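Local coordinates for phosphoribosylformylglycinamidine synthase 2 (Thermus thermophilus, PDB 3VIU), which belongs to the PurM-like family related to AIR synthase, carries that family's N- and C-terminal domains twice in one chain, and holds ADP and magnesium, at residues K52-E57 with Y483-N488; H464-A469 with K509-A514; N170-A175 with T538-V543; R48-A53 with H499-T504; A69-V74 with M111-R116. All blocks are in the same frame, centred on the assembly; numbering follows the deposited sequence.

Contact 1 (K52-E57 with Y483-N488). With ADP (adenosine-5'-diphosphate), chain B.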
# COMPACT_ATOMS: atom_id res chain seq x y z
N LYS A 52 -17.74 1.84 -6.19
CA LYS A 52 -18.22 2.97 -6.97
C LYS A 52 -18.40 4.19 -6.07
O LYS A 52 -18.36 5.33 -6.54
CB LYS A 52 -19.56 2.63 -7.64
CG LYS A 52 -19.46 1.65 -8.80
CD LYS A 52 -20.84 1.26 -9.29
CE LYS A 52 -20.79 0.29 -10.46
NZ LYS A 52 -20.15 0.88 -11.66
N ALA A 53 -18.57 3.96 -4.77
CA ALA A 53 -18.77 5.03 -3.80
C ALA A 53 -17.55 5.89 -3.49
O ALA A 53 -17.70 7.02 -3.01
CB ALA A 53 -19.33 4.45 -2.51
N LEU A 54 -16.35 5.38 -3.74
CA LEU A 54 -15.13 6.14 -3.44
C LEU A 54 -14.91 7.34 -4.36
O LEU A 54 -14.84 7.20 -5.57
CB LEU A 54 -13.91 5.22 -3.50
CG LEU A 54 -13.87 4.09 -2.46
CD1 LEU A 54 -12.68 3.18 -2.72
CD2 LEU A 54 -13.79 4.68 -1.05
N PRO A 55 -14.81 8.55 -3.78
CA PRO A 55 -14.60 9.81 -4.52
C PRO A 55 -13.30 9.76 -5.34
O PRO A 55 -12.27 9.36 -4.82
CB PRO A 55 -14.53 10.85 -3.41
CG PRO A 55 -15.40 10.27 -2.36
CD PRO A 55 -15.00 8.83 -2.35
N LYS A 56 -13.35 10.19 -6.61
CA LYS A 56 -12.17 10.15 -7.48
C LYS A 56 -11.63 11.50 -7.94
O LYS A 56 -10.49 11.59 -8.40
CB LYS A 56 -12.45 9.32 -8.73
CG LYS A 56 -13.58 8.30 -8.61
CD LYS A 56 -13.09 6.91 -8.23
CE LYS A 56 -14.26 5.90 -8.27
NZ LYS A 56 -13.87 4.50 -7.91
N GLU A 57 -12.43 12.55 -7.85
CA GLU A 57 -12.01 13.88 -8.30
C GLU A 57 -10.98 14.55 -7.39
O GLU A 57 -11.04 14.44 -6.17
CB GLU A 57 -13.23 14.80 -8.43
CG GLU A 57 -14.33 14.28 -9.37
CD GLU A 57 -15.55 15.20 -9.46
OE1 GLU A 57 -16.10 15.55 -8.39
OE2 GLU A 57 -15.95 15.57 -10.59
N TYR A 483 -4.67 8.89 -2.61
CA TYR A 483 -4.28 7.67 -1.93
C TYR A 483 -4.54 6.44 -2.77
O TYR A 483 -5.15 6.51 -3.83
CB TYR A 483 -5.00 7.55 -0.59
CG TYR A 483 -6.45 7.17 -0.68
CD1 TYR A 483 -7.44 8.15 -0.85
CD2 TYR A 483 -6.84 5.84 -0.59
CE1 TYR A 483 -8.78 7.80 -0.92
CE2 TYR A 483 -8.18 5.48 -0.66
CZ TYR A 483 -9.14 6.46 -0.83
OH TYR A 483 -10.46 6.09 -0.93
N THR A 484 -4.06 5.31 -2.27
CA THR A 484 -4.22 4.01 -2.91
C THR A 484 -4.63 3.12 -1.74
O THR A 484 -4.08 3.24 -0.64
CB THR A 484 -2.87 3.53 -3.51
OG1 THR A 484 -3.07 2.31 -4.23
CG2 THR A 484 -1.83 3.33 -2.41
N ASP A 485 -5.61 2.24 -1.95
CA ASP A 485 -6.05 1.37 -0.87
C ASP A 485 -5.98 -0.10 -1.21
O ASP A 485 -6.57 -0.56 -2.19
CB ASP A 485 -7.49 1.71 -0.46
CG ASP A 485 -8.48 1.46 -1.58
OD1 ASP A 485 -9.46 0.72 -1.36
OD2 ASP A 485 -8.27 2.01 -2.68
N GLY A 486 -5.24 -0.84 -0.39
CA GLY A 486 -5.13 -2.27 -0.59
C GLY A 486 -6.07 -2.91 0.40
O GLY A 486 -5.77 -3.00 1.58
N LEU A 487 -7.24 -3.33 -0.07
CA LEU A 487 -8.21 -3.97 0.81
C LEU A 487 -7.91 -5.46 0.95
O LEU A 487 -7.63 -6.14 -0.03
CB LEU A 487 -9.63 -3.78 0.27
CG LEU A 487 -10.07 -2.34 -0.03
CD1 LEU A 487 -11.54 -2.34 -0.43
CD2 LEU A 487 -9.85 -1.43 1.18
N ASN A 488 -7.97 -5.95 2.19
CA ASN A 488 -7.75 -7.36 2.50
C ASN A 488 -8.81 -7.75 3.53
O ASN A 488 -8.86 -7.18 4.62
CB ASN A 488 -6.36 -7.56 3.11
CG ASN A 488 -5.26 -7.00 2.23
OD1 ASN A 488 -4.75 -7.69 1.35
ND2 ASN A 488 -4.91 -5.75 2.44
PB ADP B . -3.23 -5.80 -11.79
O1B ADP B . -3.83 -7.15 -11.88
O2B ADP B . -2.37 -5.69 -10.43
O3B ADP B . -2.24 -5.55 -13.13
PA ADP B . -5.83 -5.20 -11.21
O1A ADP B . -6.62 -5.78 -12.33
O2A ADP B . -5.60 -6.35 -10.09
O3A ADP B . -4.39 -4.64 -11.78
O5' ADP B . -6.61 -3.97 -10.48
C5' ADP B . -7.81 -3.66 -11.22
C4' ADP B . -8.03 -2.13 -11.43
O4' ADP B . -9.00 -1.60 -10.47
C3' ADP B . -6.75 -1.27 -11.24
O3' ADP B . -6.80 -0.14 -12.12
C2' ADP B . -6.81 -0.88 -9.76
O2' ADP B . -6.06 0.31 -9.49
C1' ADP B . -8.31 -0.73 -9.50
N9 ADP B . -8.66 -1.10 -8.12
C8 ADP B . -8.75 -2.37 -7.62
N7 ADP B . -9.08 -2.34 -6.36
C5 ADP B . -9.22 -1.06 -5.97
C6 ADP B . -9.56 -0.41 -4.75
N6 ADP B . -9.84 -1.15 -3.62
N1 ADP B . -9.61 0.94 -4.73
C2 ADP B . -9.34 1.68 -5.82
N3 ADP B . -9.02 1.11 -6.98
C4 ADP B . -8.95 -0.24 -7.10

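Contact 2 (H464-A469 with K509-A514)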
# COMPACT_ATOMS: atom_id res chain seq x y z
N HIS A 464 -9.53 5.79 10.13
CA HIS A 464 -8.29 6.04 10.85
C HIS A 464 -7.08 5.83 9.95
O HIS A 464 -6.12 6.59 10.02
CB HIS A 464 -8.18 5.13 12.07
CG HIS A 464 -8.64 5.77 13.34
ND1 HIS A 464 -7.94 6.80 13.94
CD2 HIS A 464 -9.72 5.54 14.12
CE1 HIS A 464 -8.58 7.18 15.04
NE2 HIS A 464 -9.67 6.43 15.17
N ALA A 465 -7.14 4.81 9.10
CA ALA A 465 -6.05 4.50 8.18
C ALA A 465 -5.75 5.63 7.21
O ALA A 465 -4.59 6.05 7.08
CB ALA A 465 -6.35 3.20 7.42
N LEU A 466 -6.77 6.12 6.52
CA LEU A 466 -6.58 7.21 5.57
C LEU A 466 -6.13 8.47 6.33
O LEU A 466 -5.21 9.18 5.91
CB LEU A 466 -7.87 7.51 4.80
CG LEU A 466 -7.67 7.91 3.34
CD1 LEU A 466 -8.99 8.38 2.75
CD2 LEU A 466 -6.62 9.00 3.22
N ALA A 467 -6.80 8.75 7.44
CA ALA A 467 -6.46 9.90 8.26
C ALA A 467 -4.98 9.85 8.65
O ALA A 467 -4.22 10.78 8.38
CB ALA A 467 -7.34 9.95 9.50
N GLU A 468 -4.56 8.74 9.28
CA GLU A 468 -3.18 8.57 9.72
C GLU A 468 -2.19 8.75 8.57
O GLU A 468 -1.22 9.50 8.69
CB GLU A 468 -2.98 7.20 10.36
CG GLU A 468 -1.61 7.05 11.03
CD GLU A 468 -1.44 5.74 11.79
OE1 GLU A 468 -0.48 5.63 12.59
OE2 GLU A 468 -2.26 4.81 11.60
N ALA A 469 -2.42 8.05 7.46
CA ALA A 469 -1.52 8.16 6.32
C ALA A 469 -1.39 9.62 5.88
O ALA A 469 -0.29 10.11 5.63
CB ALA A 469 -2.03 7.30 5.17
N LYS A 509 -14.49 6.21 2.09
CA LYS A 509 -15.30 7.23 1.45
C LYS A 509 -15.43 8.44 2.37
O LYS A 509 -15.15 9.58 1.98
CB LYS A 509 -16.69 6.67 1.15
CG LYS A 509 -17.71 7.70 0.70
CD LYS A 509 -19.11 7.11 0.77
CE LYS A 509 -20.16 8.09 0.25
NZ LYS A 509 -20.15 9.42 0.94
N GLU A 510 -15.85 8.17 3.60
CA GLU A 510 -16.05 9.22 4.58
C GLU A 510 -14.79 10.01 4.91
O GLU A 510 -14.83 11.23 5.01
CB GLU A 510 -16.65 8.61 5.85
CG GLU A 510 -17.05 9.62 6.90
CD GLU A 510 -17.99 9.02 7.92
OE1 GLU A 510 -18.26 9.69 8.95
OE2 GLU A 510 -18.47 7.88 7.70
N ALA A 511 -13.66 9.32 5.07
CA ALA A 511 -12.40 9.99 5.37
C ALA A 511 -11.93 10.76 4.14
O ALA A 511 -11.43 11.87 4.24
CB ALA A 511 -11.35 8.98 5.80
N SER A 512 -12.11 10.14 2.98
CA SER A 512 -11.71 10.74 1.72
C SER A 512 -12.45 12.04 1.45
O SER A 512 -11.84 13.04 1.06
CB SER A 512 -11.97 9.76 0.58
OG SER A 512 -11.66 10.35 -0.67
N GLU A 513 -13.76 12.03 1.66
CA GLU A 513 -14.57 13.21 1.42
C GLU A 513 -14.22 14.34 2.37
O GLU A 513 -14.08 15.49 1.96
CB GLU A 513 -16.05 12.85 1.55
CG GLU A 513 -16.99 13.96 1.14
CD GLU A 513 -18.46 13.55 1.20
OE1 GLU A 513 -19.34 14.40 0.91
OE2 GLU A 513 -18.73 12.37 1.54
N ALA A 514 -14.05 14.00 3.64
CA ALA A 514 -13.73 15.02 4.63
C ALA A 514 -12.37 15.67 4.43
O ALA A 514 -12.24 16.89 4.55
CB ALA A 514 -13.82 14.43 6.02

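Contact 3 (N170-A175 with T538-V543)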
# COMPACT_ATOMS: atom_id res chain seq x y z
N ASN A 170 -4.06 -16.54 7.99
CA ASN A 170 -3.91 -15.86 6.71
C ASN A 170 -3.06 -14.61 6.84
O ASN A 170 -3.56 -13.54 7.16
CB ASN A 170 -5.29 -15.49 6.15
CG ASN A 170 -6.22 -16.69 6.05
OD1 ASN A 170 -6.68 -17.23 7.06
ND2 ASN A 170 -6.50 -17.12 4.83
N PRO A 171 -1.74 -14.74 6.60
CA PRO A 171 -0.88 -13.56 6.70
C PRO A 171 -1.14 -12.62 5.52
O PRO A 171 -1.76 -13.02 4.52
CB PRO A 171 0.52 -14.16 6.69
CG PRO A 171 0.36 -15.35 5.80
CD PRO A 171 -0.94 -15.94 6.29
N LEU A 172 -0.68 -11.39 5.62
CA LEU A 172 -0.87 -10.44 4.54
C LEU A 172 0.45 -9.86 4.08
O LEU A 172 1.32 -9.53 4.89
CB LEU A 172 -1.80 -9.30 4.96
CG LEU A 172 -3.25 -9.60 5.35
CD1 LEU A 172 -3.96 -8.29 5.61
CD2 LEU A 172 -3.95 -10.37 4.24
N VAL A 173 0.60 -9.74 2.77
CA VAL A 173 1.79 -9.15 2.19
C VAL A 173 1.36 -8.27 1.04
O VAL A 173 0.97 -8.76 -0.03
CB VAL A 173 2.76 -10.23 1.68
CG1 VAL A 173 4.02 -9.56 1.15
CG2 VAL A 173 3.10 -11.21 2.80
N ASN A 174 1.38 -6.96 1.26
CA ASN A 174 1.01 -6.00 0.24
C ASN A 174 2.23 -5.14 -0.08
O ASN A 174 2.98 -4.75 0.82
CB ASN A 174 -0.13 -5.10 0.73
CG ASN A 174 -1.48 -5.81 0.72
OD1 ASN A 174 -1.59 -6.99 1.07
ND2 ASN A 174 -2.52 -5.07 0.33
N ALA A 175 2.44 -4.84 -1.35
CA ALA A 175 3.58 -4.02 -1.73
C ALA A 175 3.11 -2.79 -2.49
O ALA A 175 2.31 -2.88 -3.42
CB ALA A 175 4.55 -4.82 -2.58
N THR A 538 -8.68 -5.27 6.78
CA THR A 538 -7.45 -4.52 6.58
C THR A 538 -7.40 -3.65 5.33
O THR A 538 -7.24 -4.14 4.22
CB THR A 538 -6.24 -5.47 6.58
OG1 THR A 538 -6.20 -6.19 7.81
CG2 THR A 538 -4.95 -4.70 6.43
N ALA A 539 -7.53 -2.34 5.53
CA ALA A 539 -7.44 -1.41 4.43
C ALA A 539 -6.09 -0.71 4.58
O ALA A 539 -5.94 0.22 5.38
CB ALA A 539 -8.58 -0.39 4.49
N MSE A 540 -5.11 -1.16 3.82
CA MSE A 540 -3.78 -0.56 3.86
C MSE A 540 -3.79 0.63 2.93
O MSE A 540 -3.79 0.50 1.71
CB MSE A 540 -2.74 -1.59 3.45
CG MSE A 540 -2.64 -2.70 4.48
SE MSE A 540 -1.88 -4.35 3.81
CE MSE A 540 -1.17 -5.05 5.49
N VAL A 541 -3.83 1.81 3.53
CA VAL A 541 -3.89 3.07 2.82
C VAL A 541 -2.53 3.69 2.56
O VAL A 541 -1.77 3.97 3.49
CB VAL A 541 -4.74 4.09 3.60
CG1 VAL A 541 -4.81 5.42 2.85
CG2 VAL A 541 -6.14 3.51 3.81
N GLY A 542 -2.23 3.91 1.28
CA GLY A 542 -0.98 4.52 0.89
C GLY A 542 -1.30 5.92 0.40
O GLY A 542 -2.20 6.10 -0.42
N VAL A 543 -0.57 6.91 0.91
CA VAL A 543 -0.79 8.29 0.52
C VAL A 543 0.48 8.93 -0.01
O VAL A 543 1.56 8.76 0.55
CB VAL A 543 -1.29 9.14 1.71
CG1 VAL A 543 -1.25 10.63 1.34
CG2 VAL A 543 -2.70 8.73 2.10

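Contact 4 (R48-A53 with H499-T504)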
# COMPACT_ATOMS: atom_id res chain seq x y z
N ARG A 48 -16.86 -4.57 -6.66
CA ARG A 48 -17.14 -3.48 -7.60
C ARG A 48 -18.33 -2.60 -7.21
O ARG A 48 -18.20 -1.39 -7.13
CB ARG A 48 -17.33 -4.03 -9.02
CG ARG A 48 -16.08 -3.88 -9.91
CD ARG A 48 -15.94 -5.04 -10.91
NE ARG A 48 -17.04 -5.12 -11.87
CZ ARG A 48 -17.28 -6.18 -12.65
NH1 ARG A 48 -16.50 -7.25 -12.59
NH2 ARG A 48 -18.30 -6.15 -13.49
N PRO A 49 -19.51 -3.21 -6.95
CA PRO A 49 -20.69 -2.42 -6.58
C PRO A 49 -20.45 -1.44 -5.43
O PRO A 49 -21.06 -0.37 -5.39
CB PRO A 49 -21.71 -3.50 -6.20
CG PRO A 49 -21.31 -4.65 -7.04
CD PRO A 49 -19.81 -4.65 -6.92
N LEU A 50 -19.57 -1.80 -4.50
CA LEU A 50 -19.28 -0.94 -3.35
C LEU A 50 -18.20 0.09 -3.63
O LEU A 50 -18.24 1.20 -3.08
CB LEU A 50 -18.86 -1.81 -2.16
CG LEU A 50 -19.88 -2.84 -1.68
CD1 LEU A 50 -19.21 -3.85 -0.77
CD2 LEU A 50 -21.03 -2.15 -0.98
N LEU A 51 -17.24 -0.26 -4.48
CA LEU A 51 -16.13 0.64 -4.80
C LEU A 51 -16.54 1.87 -5.61
O LEU A 51 -15.79 2.84 -5.70
CB LEU A 51 -15.03 -0.14 -5.54
CG LEU A 51 -14.32 -1.20 -4.69
CD1 LEU A 51 -13.41 -2.07 -5.55
CD2 LEU A 51 -13.53 -0.52 -3.59
N LYS A 52 -17.74 1.84 -6.19
CA LYS A 52 -18.22 2.97 -6.97
C LYS A 52 -18.40 4.19 -6.07
O LYS A 52 -18.36 5.33 -6.54
CB LYS A 52 -19.56 2.63 -7.64
CG LYS A 52 -19.46 1.65 -8.80
CD LYS A 52 -20.84 1.26 -9.29
CE LYS A 52 -20.79 0.29 -10.46
NZ LYS A 52 -20.15 0.88 -11.66
N ALA A 53 -18.57 3.96 -4.77
CA ALA A 53 -18.77 5.03 -3.80
C ALA A 53 -17.55 5.89 -3.49
O ALA A 53 -17.70 7.02 -3.01
CB ALA A 53 -19.33 4.45 -2.51
N HIS A 499 -20.19 -7.47 5.49
CA HIS A 499 -20.38 -6.29 6.32
C HIS A 499 -19.04 -5.58 6.52
O HIS A 499 -18.95 -4.36 6.38
CB HIS A 499 -20.98 -6.69 7.66
CG HIS A 499 -21.24 -5.53 8.57
ND1 HIS A 499 -20.37 -5.16 9.57
CD2 HIS A 499 -22.27 -4.64 8.61
CE1 HIS A 499 -20.85 -4.10 10.20
NE2 HIS A 499 -22.00 -3.77 9.64
N GLU A 500 -18.00 -6.34 6.83
CA GLU A 500 -16.68 -5.76 7.03
C GLU A 500 -16.18 -5.08 5.76
O GLU A 500 -15.56 -4.02 5.81
CB GLU A 500 -15.71 -6.84 7.50
CG GLU A 500 -16.15 -7.51 8.78
CD GLU A 500 -15.18 -8.55 9.28
OE1 GLU A 500 -14.76 -9.41 8.48
OE2 GLU A 500 -14.84 -8.52 10.48
N LEU A 501 -16.45 -5.70 4.61
CA LEU A 501 -16.03 -5.14 3.34
C LEU A 501 -16.79 -3.85 3.09
O LEU A 501 -16.22 -2.85 2.67
CB LEU A 501 -16.30 -6.12 2.20
CG LEU A 501 -16.10 -5.59 0.78
CD1 LEU A 501 -14.62 -5.25 0.53
CD2 LEU A 501 -16.57 -6.64 -0.22
N ALA A 502 -18.08 -3.88 3.37
CA ALA A 502 -18.92 -2.72 3.16
C ALA A 502 -18.53 -1.57 4.08
O ALA A 502 -18.39 -0.44 3.63
CB ALA A 502 -20.39 -3.10 3.35
N GLU A 503 -18.34 -1.86 5.37
CA GLU A 503 -17.96 -0.83 6.33
C GLU A 503 -16.57 -0.27 6.02
O GLU A 503 -16.31 0.92 6.20
CB GLU A 503 -17.98 -1.38 7.75
CG GLU A 503 -19.36 -1.65 8.31
CD GLU A 503 -20.11 -0.39 8.61
OE1 GLU A 503 -21.10 -0.09 7.91
OE2 GLU A 503 -19.69 0.32 9.55
N THR A 504 -15.67 -1.13 5.56
CA THR A 504 -14.32 -0.70 5.23
C THR A 504 -14.40 0.32 4.10
O THR A 504 -13.81 1.40 4.19
CB THR A 504 -13.45 -1.90 4.81
OG1 THR A 504 -13.28 -2.78 5.93
CG2 THR A 504 -12.07 -1.43 4.32

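Contact 5 (A69-V74 with M111-R116)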
# COMPACT_ATOMS: atom_id res chain seq x y z
N ALA A 69 -2.09 1.81 -12.77
CA ALA A 69 -1.73 2.55 -11.57
C ALA A 69 -2.32 3.95 -11.59
O ALA A 69 -2.78 4.41 -12.64
CB ALA A 69 -0.22 2.63 -11.43
N GLY A 70 -2.33 4.60 -10.43
CA GLY A 70 -2.84 5.95 -10.32
C GLY A 70 -1.69 6.93 -10.50
O GLY A 70 -0.56 6.64 -10.12
N VAL A 71 -1.98 8.08 -11.10
CA VAL A 71 -0.95 9.07 -11.34
C VAL A 71 -1.44 10.44 -10.92
O VAL A 71 -2.56 10.83 -11.23
CB VAL A 71 -0.56 9.15 -12.83
CG1 VAL A 71 0.71 9.99 -13.00
CG2 VAL A 71 -0.38 7.75 -13.40
N VAL A 72 -0.59 11.17 -10.20
CA VAL A 72 -0.93 12.51 -9.75
C VAL A 72 0.17 13.46 -10.16
O VAL A 72 1.32 13.06 -10.36
CB VAL A 72 -1.10 12.57 -8.22
CG1 VAL A 72 -2.19 11.62 -7.77
CG2 VAL A 72 0.23 12.26 -7.53
N ARG A 73 -0.19 14.73 -10.30
CA ARG A 73 0.76 15.78 -10.68
C ARG A 73 1.50 16.24 -9.43
O ARG A 73 0.88 16.43 -8.38
CB ARG A 73 -0.01 16.95 -11.30
CG ARG A 73 0.85 18.10 -11.74
CD ARG A 73 0.41 18.57 -13.11
NE ARG A 73 -0.92 19.17 -13.09
CZ ARG A 73 -1.66 19.36 -14.18
NH1 ARG A 73 -1.20 18.99 -15.36
NH2 ARG A 73 -2.84 19.95 -14.08
N VAL A 74 2.82 16.42 -9.53
CA VAL A 74 3.59 16.86 -8.37
C VAL A 74 4.27 18.20 -8.63
O VAL A 74 4.89 18.77 -7.73
CB VAL A 74 4.64 15.81 -7.93
CG1 VAL A 74 3.96 14.47 -7.68
CG2 VAL A 74 5.71 15.67 -8.99
N MSE A 111 5.84 0.63 -14.00
CA MSE A 111 6.62 0.81 -15.22
C MSE A 111 5.72 1.00 -16.43
O MSE A 111 6.03 1.79 -17.32
CB MSE A 111 7.46 -0.41 -15.54
CG MSE A 111 8.61 -0.72 -14.63
SE MSE A 111 9.34 -2.41 -15.28
CE MSE A 111 9.08 -3.50 -13.70
N SER A 112 4.62 0.25 -16.48
CA SER A 112 3.73 0.33 -17.62
C SER A 112 3.17 1.73 -17.83
O SER A 112 2.78 2.08 -18.94
CB SER A 112 2.61 -0.71 -17.52
OG SER A 112 1.67 -0.36 -16.53
N MSE A 113 3.16 2.54 -16.77
CA MSE A 113 2.68 3.92 -16.87
C MSE A 113 3.80 4.81 -17.43
O MSE A 113 3.59 6.00 -17.69
CB MSE A 113 2.27 4.47 -15.50
CG MSE A 113 1.18 3.71 -14.80
SE MSE A 113 -0.41 3.40 -15.86
CE MSE A 113 -1.04 5.22 -16.08
N GLY A 114 4.98 4.22 -17.59
CA GLY A 114 6.12 4.96 -18.10
C GLY A 114 6.83 5.70 -16.98
O GLY A 114 7.61 6.62 -17.21
N ALA A 115 6.55 5.28 -15.75
CA ALA A 115 7.15 5.88 -14.57
C ALA A 115 8.27 5.00 -14.04
O ALA A 115 8.10 3.79 -13.88
CB ALA A 115 6.11 6.08 -13.49
N ARG A 116 9.42 5.60 -13.78
CA ARG A 116 10.55 4.86 -13.26
C ARG A 116 10.37 4.69 -11.75
O ARG A 116 10.24 5.67 -11.02
CB ARG A 116 11.85 5.61 -13.55
CG ARG A 116 13.07 5.03 -12.90
CD ARG A 116 14.29 5.89 -13.18
NE ARG A 116 14.70 5.80 -14.58
CZ ARG A 116 15.40 4.80 -15.09
NH1 ARG A 116 15.79 3.79 -14.31
NH2 ARG A 116 15.72 4.79 -16.38

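Contact 1 (K52-E57 with Y483-N488)
Leu54 and Tyr483 meet almost at a right angle, with the leucine methyl CD2 3.6 Å from the phenol oxygen OH of the tyrosine. The other methyl, CD1, turns toward the carboxylate of Asp485 and stops 4.3 Å from its OD1. No hydrogen bond joins loop 52-57 to strand 483-488, but the carboxylate is put to use on the nucleotide. ADP N6 donates to Asp485 OD1 over 3.0 Å, bent to 145° at the hydrogen, and Asp485 OD2 lies 2.7 Å from ADP N1. One carboxylate thus spans the Watson-Crick edge of the adenine, while Leu487 sets its CG 3.8 Å from ADP N6 and adds an apolar neighbour to the amino group.

What positions these groups is the alternation of the strand, which sends Tyr483, Asp485 and Leu487 out on one side. Asp485 holds CG between its backbone N and carbonyl carbon (chi1 64°). Tyr483 adopts the same crowded position, and CB of the aspartate lies in plane at the edge of its ring. Further out, Leu508 of helix 495-515 touches both Leu54 and Asp485, and a backbone bond between Pro55 and Val519 fastens the loop to the edge strand 519-525.

Gly522 N, Glu67 O and Lys83 NZ also bond ADP. The arrangement is therefore the adenine end of a nucleotide pocket lined by residues from both PurM-like N-terminal domains of the chain, with Leu54 packed beside the carboxylate that meets the adenine.

Contact 2 (H464-A469 with K509-A514)
Leu466 carries the contact between the two helices, pressing its CD1 methyl onto Ser512 and its CB onto Ala511. The first torsion of the leucine, chi1 -144°, falls well short of the staggered anti position, and an extended chi2 carries CD1 straight on to the other helix. There the methyl lies 3.6 Å from Ser512 N, against the backbone as much as against a side chain. It also approaches Ser512 CB and Ala511 CB, each to 3.9 Å. Since Ala511 brings only a methyl, the backbones come close: Leu466 CA and Ala511 CA are 6.5 Å apart.

Ser512 offers the leucine its CB, while its OG stands anti to its own backbone N (chi1 176°) and hydrogen-bonds with Val517 O in the loop that follows the helix. Away from the partner helix, Lys509 and Glu513 run out one turn apart and are joined by a salt bridge from Lys509 NZ to Glu513 OE2 at 3.3 Å.

Helices 458-475 and 495-515 lie next to each other on one face of the mixed sheet of the second PurM-like N-terminal domain. Leu466 drops onto Val541 and Val543 of strand 538-548 and meets the ring of Tyr483 on strand 479-488. Behind the pair, helix 596-611 packs against Ala467, Glu510 and Ala514.

Contact 3 (N170-A175 with T538-V543)
Leu172 and Asn174 face Thr538 and Met540 from strands that run nearly the same way, their directions 20° apart and their axes 9.7 Å apart at closest approach. That spacing is too wide for backbone pairing. These are inner strands of two different sheets, one from each PurM-like N-terminal domain, laid face to face; the pairing is consistent with the barrel-like interface that two such domains form in PurM dimers, built here within a single chain. Each strand pairs its backbone within its own sheet: Leu172 with Arg125, Thr538 with Asn488. Alternate residues point into the gap, and Asn174 CA comes within 8.1 Å of Met540 CA.

Leu172 and Thr538 reach for each other tip to tip. The leucine, its CG tucked beside the backbone N (chi1 -63°), delivers one methyl, CD1, 3.8 Å from Thr538 CB and equally near both branches of the threonine. The hydroxyl of Thr538 still finds polar company, hydrogen-bonding with Tyr167 OH and Pro536 O. Leu172 CD1 also makes an apolar contact with Met540 CE, 4.3 Å away, which links the two pairs. Asn488, from strand 479-488, touches Leu172, Asn174 and Met540.

Met540, a selenomethionine, stays extended beyond CG and reaches across to Ser123 and Arg125 of the facing sheet as well. On its way it crosses the asparagine obliquely, holding SE above the flat amide of Asn174 with the selenium 3.4 Å from Asn174 CG.

Contact 4 (R48-A53 with H499-T504)
A single leucine, Leu50, links the short helix 48-51 to Leu501 and Ala502 on helix 495-515. At the start of that short helix, Arg48 points elsewhere: its guanidinium donates through NH1 to Ala43 O and through NH2 to Ala363 O, which pins the helix to the chain before it and to a distant loop. Pro49 follows, resting on Thr365.

Leu50 then does the touching. A chi1 of -59° swings its CG away from the carbonyl side, and CD1 advances to 3.9 Å from Leu501 CD2, equally close to Leu501 CG. The same methyl lies 4.1 Å from Ala502 CA, over the backbone of the larger helix, whose alanine CB is 4.4 Å off. Leu501 answers with CG anti to its backbone N (chi1 172°), and Tyr498 and Ile505 continue the surface that receives Leu50.

Leu51 turns to the nucleotide and touches ADP. Past it, Ala53 N bonds back to Leu50 O.

The receiving helix is reinforced from within: Glu500 O accepts Thr504 N on one side of its plane and Thr504 OG1 on the other, the hydroxyl at 2.6 Å. Outside the helix, Glu500 pairs with Arg534 and Glu503 with Arg459 in salt bridges.

This is apolar helix-against-helix packing at the margin of the ADP pocket, placing the short helix that carries the pocket residue Leu51 against the second PurM-like N-terminal domain.

Contact 5 (A69-V74 with M111-R116)
Apolar contact is all that passes between Ala69, Val71 and Met113, a selenomethionine. Its chain leaves with CG anti to the carbonyl carbon and then folds twice, at chi2 -51° and chi3 -66°, so that different parts of one side chain serve the two partners. CG sits 3.8 Å from Ala69 CB; CE doubles round to lie 3.7 Å from Val71 CG2, the two side chains lying alongside with opposite headings. Between them SE rests against the backbone, 3.9 Å from Ala69 N.

Both segments belong to the first PurM-like N-terminal domain, where strand 70-75 pairs with strands 61-63 and 78-86, and helix 95-112 ends just ahead of strand 116-126.

Backbone bonds shape that ending. Gly114 adopts a positive phi of 85°, which glycine takes up readily, in a Schellman motif, with Gly114 N reaching Met111 O at 2.7 Å.

Polar bonds flank the apolar contact: Ser112 OG hydrogen-bonds with Asp109 O, from a residue of the ADP pocket, and with OD1 of Asn68, the residue just before Ala69. Charged pairs lie further along each segment, Arg73 forming a salt bridge with Glu183, and Arg116 with Glu243 of helix 235-250.

Overall arrangement
From the N terminus, residues 48-57 open two long loops at once: contact 4 closes on helix 495-515 and contact 1 on strand 479-488, each bringing the early chain to the second PurM-like N-terminal domain. Contact 5 is nested inside both, a short loop within the first such domain. Contact 3 opens at strand 172-182 after contact 5 has closed, crosses contacts 1 and 4, and joins the two N-terminal domains sheet to sheet. Contact 2 nests inside contact 3 and also crosses contacts 1 and 4; it binds the helices that back the second sheet. Contacts 1 to 4 all touch one another, whereas contact 5 stands about 6 Å (nearest atoms) from contact 1, its nearest neighbour.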